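Putative permease protein, ABC transporter (Porphyromonas gingivalis, PDB 3IS6) is probably a permease subunit of an ABC transporter with transmembrane transport activity, here represented by a fragment that includes its MacB-like periplasmic core domain. Local coordinates at residues Pro188-Ser191 against Pro192-Asp196; Ala86-Met90 against Phe91-Leu95. All coordinates share one frame; numbering follows the deposited sequence.

Interaction 1: residues Pro188-Ser191 against Pro192-Asp196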
loop_
_atom_site.group_PDB
_atom_site.type_symbol
_atom_site.label_atom_id
_atom_site.label_comp_id
_atom_site.label_asym_id
_atom_site.label_seq_id
_atom_site.Cartn_x
_atom_site.Cartn_y
_atom_site.Cartn_z
ATOM N N PRO A 188 -26.793 -10.835 -20.860
ATOM C CA PRO A 188 -27.812 -10.196 -21.673
ATOM C C PRO A 188 -29.158 -10.273 -20.993
ATOM O O PRO A 188 -29.504 -11.256 -20.406
ATOM C CB PRO A 188 -27.833 -11.068 -22.905
ATOM C CG PRO A 188 -26.561 -11.645 -22.955
ATOM C CD PRO A 188 -26.153 -11.921 -21.591
ATOM N N GLY A 189 -29.887 -9.189 -21.034
ATOM C CA GLY A 189 -31.199 -9.154 -20.458
ATOM C C GLY A 189 -31.329 -8.851 -18.990
ATOM O O GLY A 189 -32.438 -8.720 -18.510
ATOM N N VAL A 190 -30.220 -8.705 -18.281
ATOM C CA VAL A 190 -30.285 -8.361 -16.880
ATOM C C VAL A 190 -30.225 -6.865 -16.668
ATOM O O VAL A 190 -29.302 -6.212 -17.070
ATOM C CB VAL A 190 -29.145 -8.972 -16.119
ATOM C CG1 VAL A 190 -29.139 -8.499 -14.716
ATOM C CG2 VAL A 190 -29.182 -10.454 -16.199
ATOM N N SER A 191 -31.229 -6.314 -16.040
ATOM C CA SER A 191 -31.214 -4.913 -15.762
ATOM C C SER A 191 -30.466 -4.665 -14.500
ATOM O O SER A 191 -30.585 -5.400 -13.575
ATOM C CB SER A 191 -32.604 -4.377 -15.638
ATOM O OG SER A 191 -33.106 -4.733 -14.397
ATOM N N PRO A 192 -29.717 -3.583 -14.464
ATOM C CA PRO A 192 -28.917 -3.258 -13.303
ATOM C C PRO A 192 -29.780 -3.048 -12.098
ATOM O O PRO A 192 -29.433 -3.438 -11.026
ATOM C CB PRO A 192 -28.227 -1.973 -13.716
ATOM C CG PRO A 192 -28.542 -1.760 -15.114
ATOM C CD PRO A 192 -29.196 -2.926 -15.655
ATOM N N GLU A 193 -30.923 -2.434 -12.287
ATOM C CA GLU A 193 -31.808 -2.127 -11.180
ATOM C C GLU A 193 -32.395 -3.327 -10.494
ATOM O O GLU A 193 -32.763 -3.280 -9.365
ATOM C CB GLU A 193 -32.894 -1.173 -11.600
ATOM C CG GLU A 193 -32.380 0.115 -12.161
ATOM C CD GLU A 193 -32.343 0.122 -13.645
ATOM O OE1 GLU A 193 -32.398 -0.942 -14.265
ATOM O OE2 GLU A 193 -32.249 1.212 -14.189
ATOM N N SER A 194 -32.475 -4.410 -11.201
ATOM C CA SER A 194 -33.012 -5.600 -10.636
ATOM C C SER A 194 -32.117 -6.147 -9.547
ATOM O O SER A 194 -32.558 -6.902 -8.722
ATOM C CB SER A 194 -33.270 -6.631 -11.714
ATOM O OG SER A 194 -32.091 -7.161 -12.223
ATOM N N LEU A 195 -30.854 -5.755 -9.559
ATOM C CA LEU A 195 -29.862 -6.310 -8.664
ATOM C C LEU A 195 -29.716 -5.550 -7.382
ATOM O O LEU A 195 -28.886 -5.862 -6.595
ATOM C CB LEU A 195 -28.520 -6.413 -9.339
ATOM C CG LEU A 195 -28.537 -7.320 -10.539
ATOM C CD1 LEU A 195 -27.199 -7.607 -11.065
ATOM C CD2 LEU A 195 -29.218 -8.593 -10.194
ATOM N N ASP A 196 -30.539 -4.559 -7.152
ATOM C CA ASP A 196 -30.373 -3.797 -5.944
ATOM C C ASP A 196 -30.533 -4.644 -4.698
ATOM O O ASP A 196 -29.779 -4.510 -3.776
ATOM C CB ASP A 196 -31.379 -2.655 -5.879
ATOM C CG ASP A 196 -31.008 -1.481 -6.755
ATOM O OD1 ASP A 196 -29.848 -1.345 -7.130
ATOM O OD2 ASP A 196 -31.896 -0.683 -7.066
#

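Interaction 2: residues Ala86-Met90 against Phe91-Leu95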
loop_
_atom_site.group_PDB
_atom_site.type_symbol
_atom_site.label_atom_id
_atom_site.label_comp_id
_atom_site.label_asym_id
_atom_site.label_seq_id
_atom_site.Cartn_x
_atom_site.Cartn_y
_atom_site.Cartn_z
ATOM N N ALA A 86 -8.129 -9.488 -15.415
ATOM C CA ALA A 86 -9.413 -9.386 -16.055
ATOM C C ALA A 86 -9.637 -8.047 -16.745
ATOM O O ALA A 86 -10.477 -7.933 -17.574
ATOM C CB ALA A 86 -10.467 -9.667 -15.106
ATOM N N PHE A 87 -8.845 -7.059 -16.416
ATOM C CA PHE A 87 -8.952 -5.758 -17.028
ATOM C C PHE A 87 -8.755 -5.929 -18.510
ATOM O O PHE A 87 -9.382 -5.321 -19.288
ATOM C CB PHE A 87 -7.854 -4.879 -16.466
ATOM C CG PHE A 87 -7.777 -3.498 -17.045
ATOM C CD1 PHE A 87 -8.467 -2.466 -16.488
ATOM C CD2 PHE A 87 -6.965 -3.218 -18.079
ATOM C CE1 PHE A 87 -8.366 -1.220 -16.985
ATOM C CE2 PHE A 87 -6.870 -1.969 -18.556
ATOM C CZ PHE A 87 -7.570 -0.981 -18.011
ATOM N N LEU A 88 -7.847 -6.790 -18.878
ATOM C CA LEU A 88 -7.567 -7.020 -20.260
ATOM C C LEU A 88 -8.763 -7.592 -20.992
ATOM O O LEU A 88 -8.990 -7.255 -22.097
ATOM C CB LEU A 88 -6.377 -7.958 -20.395
ATOM C CG LEU A 88 -4.943 -7.459 -20.342
ATOM C CD1 LEU A 88 -4.704 -6.355 -19.481
ATOM C CD2 LEU A 88 -3.982 -8.553 -20.059
ATOM N N ASP A 89 -9.459 -8.512 -20.374
ATOM C CA ASP A 89 -10.687 -9.037 -20.910
ATOM C C ASP A 89 -11.868 -8.064 -20.945
ATOM O O ASP A 89 -12.482 -7.870 -21.942
ATOM C CB ASP A 89 -11.034 -10.311 -20.174
ATOM C CG ASP A 89 -10.027 -11.437 -20.455
ATOM O OD1 ASP A 89 -9.463 -11.474 -21.542
ATOM O OD2 ASP A 89 -9.797 -12.270 -19.579
HETATM N N MSE A 90 -12.092 -7.390 -19.848
HETATM C CA MSE A 90 -13.164 -6.446 -19.715
HETATM C C MSE A 90 -13.048 -5.317 -20.736
HETATM O O MSE A 90 -14.017 -4.848 -21.197
HETATM C CB MSE A 90 -13.153 -5.869 -18.317
HETATM C CG MSE A 90 -14.197 -4.849 -18.024
HETATM SE SE MSE A 90 -16.004 -5.544 -17.836
HETATM C CE MSE A 90 -15.954 -6.286 -16.141
ATOM N N PHE A 91 -11.851 -4.882 -21.047
ATOM C CA PHE A 91 -11.670 -3.781 -21.950
ATOM C C PHE A 91 -11.077 -4.119 -23.321
ATOM O O PHE A 91 -10.715 -3.251 -24.067
ATOM C CB PHE A 91 -10.953 -2.664 -21.227
ATOM C CG PHE A 91 -11.693 -2.184 -20.022
ATOM C CD1 PHE A 91 -12.927 -1.601 -20.141
ATOM C CD2 PHE A 91 -11.198 -2.350 -18.784
ATOM C CE1 PHE A 91 -13.611 -1.200 -19.053
ATOM C CE2 PHE A 91 -11.896 -1.944 -17.708
ATOM C CZ PHE A 91 -13.100 -1.370 -17.842
ATOM N N GLY A 92 -10.993 -5.395 -23.623
ATOM C CA GLY A 92 -10.464 -5.821 -24.885
ATOM C C GLY A 92 -9.091 -5.272 -25.192
ATOM O O GLY A 92 -8.867 -4.787 -26.253
ATOM N N VAL A 93 -8.191 -5.339 -24.238
ATOM C CA VAL A 93 -6.842 -4.857 -24.410
ATOM C C VAL A 93 -5.977 -5.960 -24.993
ATOM O O VAL A 93 -5.911 -7.019 -24.461
ATOM C CB VAL A 93 -6.228 -4.406 -23.064
ATOM C CG1 VAL A 93 -4.854 -3.903 -23.237
ATOM C CG2 VAL A 93 -7.077 -3.407 -22.379
ATOM N N GLU A 94 -5.301 -5.669 -26.084
ATOM C CA GLU A 94 -4.442 -6.608 -26.758
ATOM C C GLU A 94 -2.999 -6.217 -26.537
ATOM O O GLU A 94 -2.675 -5.070 -26.551
ATOM C CB GLU A 94 -4.701 -6.601 -28.253
ATOM C CG GLU A 94 -6.084 -6.932 -28.668
ATOM C CD GLU A 94 -6.425 -8.401 -28.512
ATOM O OE1 GLU A 94 -5.528 -9.244 -28.542
ATOM O OE2 GLU A 94 -7.616 -8.725 -28.359
ATOM N N LEU A 95 -2.136 -7.190 -26.362
ATOM C CA LEU A 95 -0.731 -6.909 -26.260
ATOM C C LEU A 95 -0.045 -6.885 -27.601
ATOM O O LEU A 95 -0.230 -7.746 -28.408
ATOM C CB LEU A 95 -0.050 -7.918 -25.354
ATOM C CG LEU A 95 -0.530 -8.013 -23.924
ATOM C CD1 LEU A 95 0.349 -8.909 -23.205
ATOM C CD2 LEU A 95 -0.569 -6.686 -23.242
#

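Interaction 1: residues Pro188-Ser191 against Pro192-Asp196
Where Ser-191 passes into Pro-192 the backbone changes from extended (psi 142° at Ser-191) to a tight turn, with a 3-10 segment at residues 193-194. The carbonyl O of Ser-191 sits at the mouth of that turn and takes two bonds from one residue. Ser-194 N reaches Ser-191 O at 3.2 Å from well above the carbonyl plane, whereas Ser-194 OG approaches the same Ser-191 O within the plane at 2.7 Å. A chi1 of 71°, which sets OG between the N and carbonyl carbon of Ser-194 itself, brings the hydroxyl to that oxygen. Ser-194 N also donates to Ser-191 OG at 3.3 Å, so this one N-H is divided between the hydroxyl and the carbonyl O of Ser-191. Glu-193, bent at chi2, brings its OE1 to 3.7 Å from Ser-191 CB. Apolar contact is slight: Val-190 CG1 lies 4.2 Å from Leu-195 CD1, while Pro-192 and Leu-195 both rest on Leu-186 and Leu-223 of the sheet. With both its OG and its backbone O accepting from the N-H of the third residue on, Ser-191 fits an ST motif, and it opens the turn between strand 181-186 and helix 196-206.

Interaction 2: residues Ala86-Met90 against Phe91-Leu95
Two phenylalanines one helical turn apart, Phe-87 and Phe-91, meet edge to face at the point where the helix stops. The CD2 edge of Phe-91 comes down on one face of Phe-87, offset toward its rim, with Phe-91 CD2 3.5 Å from Phe-87 CE1 and the planes at 63°. A chi1 of 177° carries the Phe-87 ring away from its backbone N and sets that face against the Phe-91 edge. Selenomethionine Met-90 attends to the Phe-91 ring: its CG stands over the centre of one face in a CH-pi contact, 3.7 Å from the centroid, and SE lies farther above that face at 5.3 Å, a distant Met-aromatic contact. The helix itself ends in a Schellman motif, with Gly-92 as its C-prime residue. Phe-91 N still makes the helical bond to Phe-87 O, but Gly-92, at positive phi, turns the backbone so that Val-93 N binds Leu-88 O in its carbonyl plane, on a lone pair, at 3.0 Å; the bond from Gly-92 N to Asp-89 O is weak. Val-93 adds apolar contacts, its CG2 being 4.1 Å from Phe-87 CE2 and its CB 4.3 Å from Leu-88 CG. Arg-100 pairs with Asp-89 and also binds Val-93 O. Phe-91 makes further edge-to-face contacts with Phe-8 and Tyr-183, Phe-87 and Met-90 pack on strand 54-70, and Val-93 touches Phe-146 of strand 140-146.

Both contacts are local turns at a change of backbone conformation, and together they illustrate how chemistry can differ with place in the fold. Interaction 1 is a surface contact about 22 Å from the centre of the chain, governed by serine hydroxyls and a carbonyl O that accepts twice, on the way into a helix. Interaction 2 is buried, its centre about 12 Å from that of the chain, and relies on aromatic and apolar side chains on the way out of one. They do not touch: their nearest atoms are about 12 Å apart. Both nevertheless lean on strand 181-186, interaction 1 through Leu-186 and interaction 2 through Tyr-183, and both fall within the sequence range of the MacB-like periplasmic core domain.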